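Local coordinates for protein copper-containing nitrite reductase (Thermus scotoductus, PDB 6HBE) that probably reduces nitrite to nitric oxide with electrons from cytochrome c, working as a copper-containing homotrimer, at residues I32-Y40 against Y177-F185; Y40-D48 against A124-G132. One frame throughout, in Å; residues are numbered along the deposited sequence.

Contact 1: I32-Y40 against Y177-F185. With CA (calcium ion), chain O.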
loop_
_atom_site.group_PDB
_atom_site.type_symbol
_atom_site.label_atom_id
_atom_site.label_comp_id
_atom_site.label_asym_id
_atom_site.label_seq_id
_atom_site.Cartn_x
_atom_site.Cartn_y
_atom_site.Cartn_z
ATOM N N ILE C 32 -25.461 8.459 -7.847
ATOM C CA ILE C 32 -24.439 8.752 -8.842
ATOM C C ILE C 32 -23.791 10.086 -8.433
ATOM O O ILE C 32 -24.502 11.075 -8.260
ATOM C CB ILE C 32 -25.026 8.864 -10.258
ATOM C CG1 ILE C 32 -25.839 7.615 -10.607
ATOM C CG2 ILE C 32 -23.928 9.084 -11.292
ATOM C CD1 ILE C 32 -26.491 7.663 -11.975
ATOM N N PHE C 33 -22.458 10.102 -8.273
ATOM C CA PHE C 33 -21.713 11.312 -7.878
ATOM C C PHE C 33 -20.842 11.882 -9.021
ATOM O O PHE C 33 -20.179 11.125 -9.710
ATOM C CB PHE C 33 -20.819 10.994 -6.668
ATOM C CG PHE C 33 -21.428 10.043 -5.658
ATOM C CD1 PHE C 33 -22.469 10.445 -4.845
ATOM C CD2 PHE C 33 -20.893 8.751 -5.467
ATOM C CE1 PHE C 33 -23.022 9.593 -3.907
ATOM C CE2 PHE C 33 -21.445 7.879 -4.522
ATOM C CZ PHE C 33 -22.501 8.311 -3.733
ATOM N N GLU C 34 -20.839 13.205 -9.252
ATOM C CA GLU C 34 -19.906 13.804 -10.222
ATOM C C GLU C 34 -18.567 14.140 -9.511
ATOM O O GLU C 34 -18.419 15.169 -8.902
ATOM C CB GLU C 34 -20.489 15.046 -10.937
ATOM C CG GLU C 34 -19.741 15.357 -12.251
ATOM C CD GLU C 34 -19.971 16.761 -12.836
ATOM O OE1 GLU C 34 -20.442 17.648 -12.099
ATOM O OE2 GLU C 34 -19.650 16.979 -14.047
ATOM N N VAL C 35 -17.594 13.245 -9.592
ATOM C CA VAL C 35 -16.334 13.397 -8.837
ATOM C C VAL C 35 -15.267 14.276 -9.526
ATOM O O VAL C 35 -14.254 14.580 -8.933
ATOM C CB VAL C 35 -15.729 12.032 -8.458
ATOM C CG1 VAL C 35 -16.653 11.295 -7.502
ATOM C CG2 VAL C 35 -15.392 11.173 -9.680
ATOM N N ASP C 36 -15.454 14.582 -10.808
ATOM C CA ASP C 36 -14.592 15.515 -11.540
ATOM C C ASP C 36 -15.447 16.033 -12.709
ATOM O O ASP C 36 -16.555 15.502 -12.928
ATOM C CB ASP C 36 -13.339 14.777 -12.032
ATOM C CG ASP C 36 -12.099 15.662 -12.116
ATOM O OD1 ASP C 36 -12.216 16.862 -12.500
ATOM O OD2 ASP C 36 -10.988 15.137 -11.855
ATOM N N GLN C 37 -14.973 17.035 -13.460
ATOM C CA GLN C 37 -15.727 17.513 -14.616
ATOM C C GLN C 37 -15.892 16.368 -15.598
ATOM O O GLN C 37 -14.903 15.788 -16.010
ATOM C CB GLN C 37 -15.047 18.702 -15.337
ATOM C CG GLN C 37 -15.042 20.028 -14.579
ATOM C CD GLN C 37 -13.988 20.102 -13.492
ATOM O OE1 GLN C 37 -13.024 19.342 -13.505
ATOM N NE2 GLN C 37 -14.164 21.013 -12.536
ATOM N N GLY C 38 -17.139 16.034 -15.958
ATOM C CA GLY C 38 -17.436 14.956 -16.945
ATOM C C GLY C 38 -17.172 13.510 -16.455
ATOM O O GLY C 38 -17.179 12.583 -17.263
ATOM N N VAL C 39 -16.923 13.321 -15.159
ATOM C CA VAL C 39 -16.568 11.987 -14.593
ATOM C C VAL C 39 -17.549 11.613 -13.479
ATOM O O VAL C 39 -17.620 12.286 -12.446
ATOM C CB VAL C 39 -15.125 11.957 -14.041
ATOM C CG1 VAL C 39 -14.790 10.574 -13.453
ATOM C CG2 VAL C 39 -14.140 12.308 -15.151
ATOM N N TYR C 40 -18.327 10.549 -13.713
ATOM C CA TYR C 40 -19.384 10.119 -12.813
ATOM C C TYR C 40 -19.077 8.783 -12.166
ATOM O O TYR C 40 -18.555 7.913 -12.827
ATOM C CB TYR C 40 -20.723 10.029 -13.561
ATOM C CG TYR C 40 -21.127 11.366 -14.096
ATOM C CD1 TYR C 40 -20.641 11.804 -15.326
ATOM C CD2 TYR C 40 -21.947 12.218 -13.365
ATOM C CE1 TYR C 40 -20.981 13.048 -15.830
ATOM C CE2 TYR C 40 -22.297 13.473 -13.865
ATOM C CZ TYR C 40 -21.809 13.864 -15.112
ATOM O OH TYR C 40 -22.118 15.096 -15.648
ATOM N N TYR C 177 -9.336 7.398 -7.714
ATOM C CA TYR C 177 -9.299 8.798 -7.298
ATOM C C TYR C 177 -9.205 8.844 -5.785
ATOM O O TYR C 177 -9.663 7.908 -5.104
ATOM C CB TYR C 177 -10.522 9.589 -7.799
ATOM C CG TYR C 177 -10.689 9.586 -9.309
ATOM C CD1 TYR C 177 -9.679 10.031 -10.142
ATOM C CD2 TYR C 177 -11.875 9.119 -9.896
ATOM C CE1 TYR C 177 -9.807 9.969 -11.548
ATOM C CE2 TYR C 177 -12.019 9.083 -11.293
ATOM C CZ TYR C 177 -11.003 9.531 -12.111
ATOM O OH TYR C 177 -11.192 9.494 -13.510
ATOM N N VAL C 178 -8.557 9.895 -5.297
ATOM C CA VAL C 178 -8.509 10.203 -3.849
ATOM C C VAL C 178 -8.827 11.687 -3.675
ATOM O O VAL C 178 -8.299 12.517 -4.418
ATOM C CB VAL C 178 -7.155 9.832 -3.227
ATOM C CG1 VAL C 178 -7.231 9.963 -1.701
ATOM C CG2 VAL C 178 -6.764 8.403 -3.590
ATOM N N MET C 179 -9.696 12.023 -2.736
ATOM C CA MET C 179 -10.345 13.381 -2.739
ATOM C C MET C 179 -10.736 13.903 -1.373
ATOM O O MET C 179 -10.959 13.107 -0.452
ATOM C CB MET C 179 -11.577 13.404 -3.683
ATOM C CG MET C 179 -12.733 12.492 -3.337
ATOM S SD MET C 179 -13.830 12.115 -4.764
ATOM C CE MET C 179 -12.869 10.795 -5.468
ATOM N N PHE C 180 -10.802 15.245 -1.253
ATOM C CA PHE C 180 -11.319 15.907 -0.035
ATOM C C PHE C 180 -12.799 16.274 -0.321
ATOM O O PHE C 180 -13.127 16.888 -1.363
ATOM C CB PHE C 180 -10.549 17.194 0.338
ATOM C CG PHE C 180 -9.074 17.009 0.651
ATOM C CD1 PHE C 180 -8.602 15.929 1.425
ATOM C CD2 PHE C 180 -8.136 17.949 0.214
ATOM C CE1 PHE C 180 -7.245 15.796 1.723
ATOM C CE2 PHE C 180 -6.785 17.809 0.514
ATOM C CZ PHE C 180 -6.337 16.726 1.256
ATOM N N ASN C 181 -13.678 15.921 0.607
ATOM C CA ASN C 181 -15.124 16.198 0.491
ATOM C C ASN C 181 -15.764 15.847 -0.885
ATOM O O ASN C 181 -16.556 16.602 -1.446
ATOM C CB ASN C 181 -15.369 17.640 0.946
ATOM C CG ASN C 181 -15.100 17.804 2.428
ATOM O OD1 ASN C 181 -15.013 16.805 3.154
ATOM N ND2 ASN C 181 -14.948 19.042 2.892
ATOM N N GLY C 182 -15.406 14.678 -1.410
ATOM C CA GLY C 182 -16.161 14.041 -2.522
ATOM C C GLY C 182 -15.940 14.502 -3.942
ATOM O O GLY C 182 -16.688 14.105 -4.833
ATOM N N ARG C 183 -14.927 15.325 -4.196
ATOM C CA ARG C 183 -14.662 15.798 -5.564
ATOM C C ARG C 183 -13.169 16.135 -5.753
ATOM O O ARG C 183 -12.582 16.828 -4.929
ATOM C CB ARG C 183 -15.537 17.018 -5.854
ATOM C CG ARG C 183 -15.527 17.491 -7.308
ATOM C CD ARG C 183 -16.601 18.568 -7.506
ATOM N NE ARG C 183 -16.513 19.322 -8.760
ATOM C CZ ARG C 183 -17.187 19.053 -9.886
ATOM N NH1 ARG C 183 -17.998 17.993 -9.987
ATOM N NH2 ARG C 183 -17.041 19.849 -10.941
ATOM N N ASN C 184 -12.583 15.629 -6.841
ATOM C CA ASN C 184 -11.173 15.814 -7.160
ATOM C C ASN C 184 -10.806 17.292 -7.216
ATOM O O ASN C 184 -11.455 18.056 -7.923
ATOM C CB ASN C 184 -10.857 15.190 -8.531
ATOM C CG ASN C 184 -10.955 13.671 -8.535
ATOM O OD1 ASN C 184 -11.032 13.031 -7.500
ATOM N ND2 ASN C 184 -10.972 13.097 -9.727
ATOM N N PHE C 185 -9.788 17.703 -6.458
ATOM C CA PHE C 185 -9.284 19.093 -6.516
ATOM C C PHE C 185 -10.411 20.147 -6.325
ATOM O O PHE C 185 -10.332 21.283 -6.828
ATOM C CB PHE C 185 -8.500 19.322 -7.828
ATOM C CG PHE C 185 -7.339 18.353 -8.015
ATOM C CD1 PHE C 185 -6.322 18.261 -7.045
ATOM C CD2 PHE C 185 -7.234 17.557 -9.161
ATOM C CE1 PHE C 185 -5.262 17.362 -7.180
ATOM C CE2 PHE C 185 -6.172 16.674 -9.298
ATOM C CZ PHE C 185 -5.186 16.588 -8.316
HETATM CA CA CA O . -10.791 18.828 -12.805
HETATM O O HOH W 1 -18.711 20.082 -13.283
HETATM O O HOH W 2 -9.231 17.207 -11.987
HETATM O O HOH W 3 -11.072 19.420 -10.664
HETATM O O HOH W 4 -10.761 21.404 -12.783
HETATM O O HOH W 5 -8.447 19.699 -13.101
HETATM O O HOH W 6 -10.611 18.573 -14.912
#
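R183 lies alongside E34, both side chains running the same way, and its NH1 holds two oxygens of that residue. From R183 NH1 to the backbone E34 O the bond is 3.1 Å and comes from above the carbonyl plane; the one to E34 OE1, 3.2 Å from R183 NH1, is weak as a hydrogen bond but forms a salt bridge, with carboxylate and guanidinium planes 62° apart. The reach follows from an extended chain whose CG is anti to the backbone N (chi1 -171°). Water 1 sits in the guanidinium plane and links R183 NH2 to E34 OE1. With an alanine in place of R183, the E34 carboxylate would probably lose its countercharge in this contact, and E34 O the bond from NH1. Next along the chain, N184 N gives V35 O a nearly straight bond of 2.9 Å, and N184 ND2 meets D36 OD2 on the anti side, amide and carboxylate planes almost perpendicular. Beneath, V35 CG1 is 4.0 Å from M179 SD and V39 CG1 3.8 Å from Y177 CE2; compact, apolar valines lie against thioether and phenol with no polar group to satisfy. The Y177 hydroxyl leads outward, to R309 and to H410 of the second subunit. V35 and D36 form a classic beta bulge facing V39, and D36 to V39 make a type II turn with G38 at positive phi, consistent with holding D36 and Q37 toward the metal; G38 N donates to E34 OE2. D36 OD1 and Q37 OE1, oxygen donors suited to a hard cation, bind calcium with five waters, while Q37 NE2 turns to D189. Water 3, also on the calcium, donates to N184 O, so occupation of the metal site is likely to be linked to the joining of the segments.

Contact 2: Y40-D48 against A124-G132. With CU (copper (II) ion), chain N.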
loop_
_atom_site.group_PDB
_atom_site.type_symbol
_atom_site.label_atom_id
_atom_site.label_comp_id
_atom_site.label_asym_id
_atom_site.label_seq_id
_atom_site.Cartn_x
_atom_site.Cartn_y
_atom_site.Cartn_z
ATOM N N TYR C 40 -18.327 10.549 -13.713
ATOM C CA TYR C 40 -19.384 10.119 -12.813
ATOM C C TYR C 40 -19.077 8.783 -12.166
ATOM O O TYR C 40 -18.555 7.913 -12.827
ATOM C CB TYR C 40 -20.723 10.029 -13.561
ATOM C CG TYR C 40 -21.127 11.366 -14.096
ATOM C CD1 TYR C 40 -20.641 11.804 -15.326
ATOM C CD2 TYR C 40 -21.947 12.218 -13.365
ATOM C CE1 TYR C 40 -20.981 13.048 -15.830
ATOM C CE2 TYR C 40 -22.297 13.473 -13.865
ATOM C CZ TYR C 40 -21.809 13.864 -15.112
ATOM O OH TYR C 40 -22.118 15.096 -15.648
ATOM N N LEU C 41 -19.420 8.647 -10.880
ATOM C CA LEU C 41 -19.191 7.457 -10.068
ATOM C C LEU C 41 -20.513 6.902 -9.542
ATOM O O LEU C 41 -21.238 7.610 -8.831
ATOM C CB LEU C 41 -18.320 7.850 -8.844
ATOM C CG LEU C 41 -18.034 6.787 -7.784
ATOM C CD1 LEU C 41 -17.252 5.630 -8.371
ATOM C CD2 LEU C 41 -17.279 7.377 -6.594
ATOM N N ARG C 42 -20.806 5.639 -9.838
ATOM C CA ARG C 42 -21.986 4.950 -9.279
ATOM C C ARG C 42 -21.622 4.275 -7.988
ATOM O O ARG C 42 -20.565 3.653 -7.895
ATOM C CB ARG C 42 -22.516 3.871 -10.229
ATOM C CG ARG C 42 -23.012 4.378 -11.576
ATOM C CD ARG C 42 -23.956 3.369 -12.218
ATOM N NE ARG C 42 -23.868 3.481 -13.661
ATOM C CZ ARG C 42 -24.751 4.069 -14.471
ATOM N NH1 ARG C 42 -24.484 4.088 -15.785
ATOM N NH2 ARG C 42 -25.893 4.616 -14.022
ATOM N N GLY C 43 -22.519 4.353 -7.012
ATOM C CA GLY C 43 -22.330 3.705 -5.726
ATOM C C GLY C 43 -23.540 3.780 -4.823
ATOM O O GLY C 43 -24.671 3.796 -5.287
ATOM N N PHE C 44 -23.291 3.794 -3.520
ATOM C CA PHE C 44 -24.319 3.919 -2.499
ATOM C C PHE C 44 -24.039 5.168 -1.665
ATOM O O PHE C 44 -22.869 5.550 -1.496
ATOM C CB PHE C 44 -24.310 2.715 -1.549
ATOM C CG PHE C 44 -24.589 1.374 -2.208
ATOM C CD1 PHE C 44 -25.827 1.117 -2.810
ATOM C CD2 PHE C 44 -23.640 0.334 -2.166
ATOM C CE1 PHE C 44 -26.100 -0.117 -3.414
ATOM C CE2 PHE C 44 -23.909 -0.906 -2.765
ATOM C CZ PHE C 44 -25.136 -1.128 -3.391
ATOM N N SER C 45 -25.091 5.789 -1.114
ATOM C CA SER C 45 -24.952 6.976 -0.256
ATOM C C SER C 45 -25.887 6.970 0.953
ATOM O O SER C 45 -26.787 6.098 1.073
ATOM C CB SER C 45 -25.217 8.250 -1.065
ATOM O OG SER C 45 -26.592 8.383 -1.364
ATOM N N PHE C 46 -25.639 7.913 1.849
ATOM C CA PHE C 46 -26.654 8.443 2.750
ATOM C C PHE C 46 -27.069 9.823 2.209
ATOM O O PHE C 46 -26.224 10.711 2.009
ATOM C CB PHE C 46 -26.156 8.570 4.166
ATOM C CG PHE C 46 -25.863 7.244 4.824
ATOM C CD1 PHE C 46 -26.892 6.421 5.229
ATOM C CD2 PHE C 46 -24.552 6.800 4.974
ATOM C CE1 PHE C 46 -26.632 5.197 5.810
ATOM C CE2 PHE C 46 -24.282 5.583 5.562
ATOM C CZ PHE C 46 -25.325 4.776 5.980
ATOM N N ASN C 47 -28.367 9.973 1.936
ATOM C CA ASN C 47 -28.963 11.248 1.519
ATOM C C ASN C 47 -28.428 11.844 0.223
ATOM O O ASN C 47 -28.393 13.068 0.063
ATOM C CB ASN C 47 -28.855 12.275 2.634
ATOM C CG ASN C 47 -29.445 11.790 3.947
ATOM O OD1 ASN C 47 -29.066 10.735 4.502
ATOM N ND2 ASN C 47 -30.358 12.566 4.478
ATOM N N ASP C 48 -28.018 10.972 -0.692
ATOM C CA ASP C 48 -27.603 11.336 -2.032
ATOM C C ASP C 48 -26.305 12.200 -2.132
ATOM O O ASP C 48 -26.134 12.955 -3.093
ATOM C CB ASP C 48 -28.788 12.011 -2.728
ATOM C CG ASP C 48 -28.840 11.752 -4.233
ATOM O OD1 ASP C 48 -28.600 10.604 -4.704
ATOM O OD2 ASP C 48 -29.191 12.721 -4.948
ATOM N N ALA C 124 -17.911 -4.106 1.834
ATOM C CA ALA C 124 -18.297 -3.887 0.423
ATOM C C ALA C 124 -19.101 -2.594 0.203
ATOM O O ALA C 124 -18.853 -1.855 -0.765
ATOM C CB ALA C 124 -19.047 -5.091 -0.144
ATOM N N HIS C 125 -20.016 -2.279 1.107
ATOM C CA HIS C 125 -20.819 -1.031 0.969
ATOM C C HIS C 125 -20.040 0.241 1.291
ATOM O O HIS C 125 -20.246 1.276 0.656
ATOM C CB HIS C 125 -22.083 -1.065 1.841
ATOM C CG HIS C 125 -23.152 -1.968 1.319
ATOM N ND1 HIS C 125 -24.495 -1.665 1.435
ATOM C CD2 HIS C 125 -23.085 -3.164 0.692
ATOM C CE1 HIS C 125 -25.210 -2.654 0.918
ATOM N NE2 HIS C 125 -24.381 -3.569 0.453
ATOM N N THR C 126 -19.179 0.194 2.303
ATOM C CA THR C 126 -18.413 1.389 2.702
ATOM C C THR C 126 -17.552 1.879 1.542
ATOM O O THR C 126 -17.541 3.088 1.186
ATOM C CB THR C 126 -17.606 1.128 3.975
ATOM O OG1 THR C 126 -18.506 0.903 5.074
ATOM C CG2 THR C 126 -16.689 2.317 4.305
ATOM N N MET C 127 -16.903 0.956 0.868
ATOM C CA MET C 127 -16.068 1.337 -0.290
ATOM C C MET C 127 -16.830 1.901 -1.487
ATOM O O MET C 127 -16.219 2.545 -2.337
ATOM C CB MET C 127 -15.097 0.227 -0.699
ATOM C CG MET C 127 -15.687 -1.039 -1.240
ATOM S SD MET C 127 -16.318 -0.864 -2.904
ATOM C CE MET C 127 -14.993 -0.265 -3.867
ATOM N N GLY C 128 -18.148 1.680 -1.541
ATOM C CA GLY C 128 -19.030 2.290 -2.556
ATOM C C GLY C 128 -19.537 3.701 -2.288
ATOM O O GLY C 128 -20.284 4.237 -3.096
ATOM N N GLY C 129 -19.155 4.320 -1.157
ATOM C CA GLY C 129 -19.505 5.729 -0.912
ATOM C C GLY C 129 -20.246 6.032 0.378
ATOM O O GLY C 129 -20.437 7.223 0.695
ATOM N N GLN C 130 -20.688 4.995 1.104
ATOM C CA GLN C 130 -21.574 5.166 2.254
ATOM C C GLN C 130 -20.817 5.445 3.540
ATOM O O GLN C 130 -20.574 4.540 4.359
ATOM C CB GLN C 130 -22.514 3.953 2.441
ATOM C CG GLN C 130 -23.830 4.035 1.696
ATOM C CD GLN C 130 -24.753 2.800 1.854
ATOM O OE1 GLN C 130 -24.336 1.601 1.908
ATOM N NE2 GLN C 130 -26.046 3.098 1.890
ATOM N N PHE C 131 -20.417 6.705 3.710
ATOM C CA PHE C 131 -19.695 7.137 4.918
ATOM C C PHE C 131 -19.887 8.625 5.176
ATOM O O PHE C 131 -20.291 9.346 4.263
ATOM C CB PHE C 131 -18.178 6.835 4.799
ATOM C CG PHE C 131 -17.596 7.190 3.463
ATOM C CD1 PHE C 131 -17.353 8.517 3.115
ATOM C CD2 PHE C 131 -17.324 6.208 2.540
ATOM C CE1 PHE C 131 -16.848 8.848 1.864
ATOM C CE2 PHE C 131 -16.810 6.525 1.297
ATOM C CZ PHE C 131 -16.573 7.860 0.955
ATOM N N GLY C 132 -19.606 9.053 6.415
ATOM C CA GLY C 132 -19.611 10.460 6.804
ATOM C C GLY C 132 -18.979 10.705 8.164
ATOM O O GLY C 132 -18.367 9.792 8.741
HETATM CU CU CU N . -25.226 -0.119 2.522
HETATM O O HOH W 7 -18.428 3.859 -5.670
HETATM O O HOH W 8 -22.810 8.855 1.899
#
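F44 lays its ring over that of H125 in a face-to-face stack, centroids 4.7 Å apart and planes at 22°, with F44 CE2 over the centre of the imidazole. Because F44 covers a face, both ring nitrogens remain available at the rim: H125 ND1 binds copper at 2.0 Å, and NE2 is hydrogen-bonded to E385. Q130 crosses F44 on a slant, its CD 3.4 Å from F44 CB, and brings OE1 to the same copper. Its extended chain (chi2 178°) carries the amide there, while Q130 NE2 donates to S45 O at 3.2 Å; that oxygen lies near the amide plane, although the N-H approaches from above the carbonyl plane. Metal at OE1 and S45 O at NE2 together fix the rotation of the amide. F46 covers the stem of the glutamine, its ring face against Q130 CG. The backbones between come close enough to demand glycines: F44 N donates to G128 O at 3.1 Å, G43 CA makes a CH...O contact with the same oxygen, and a side chain on G43 would strike it. G129, at positive phi, takes part in a Schellman motif after the helix and would bring any CB against F44 O. H75 and C115 complete the copper coordination; two histidines and a cysteine on a cupredoxin fold mark a type 1 site, here with glutamine as fourth ligand.

In the fold
Both contacts are buried and share Y40 and strand 39-46, which pairs with strand 21-36; contact 2 is nested in the chain loop that contact 1 closes, and their centres lie 12 Å apart. F33 joins them, its backbone N meeting L41 O in a probable hydrogen bond while its ring packs on S45. Contact 1 holds the turn between those strands to strand 177-180, in another sheet, and the loop that follows it; with Q37 exposed, its outer side carries charged groups, waters and calcium. Contact 2, nearer the chain centre, joins strand 39-46 to helix 120-126 and the start of strand 131-137 through aromatic rings, glycines and copper ligands.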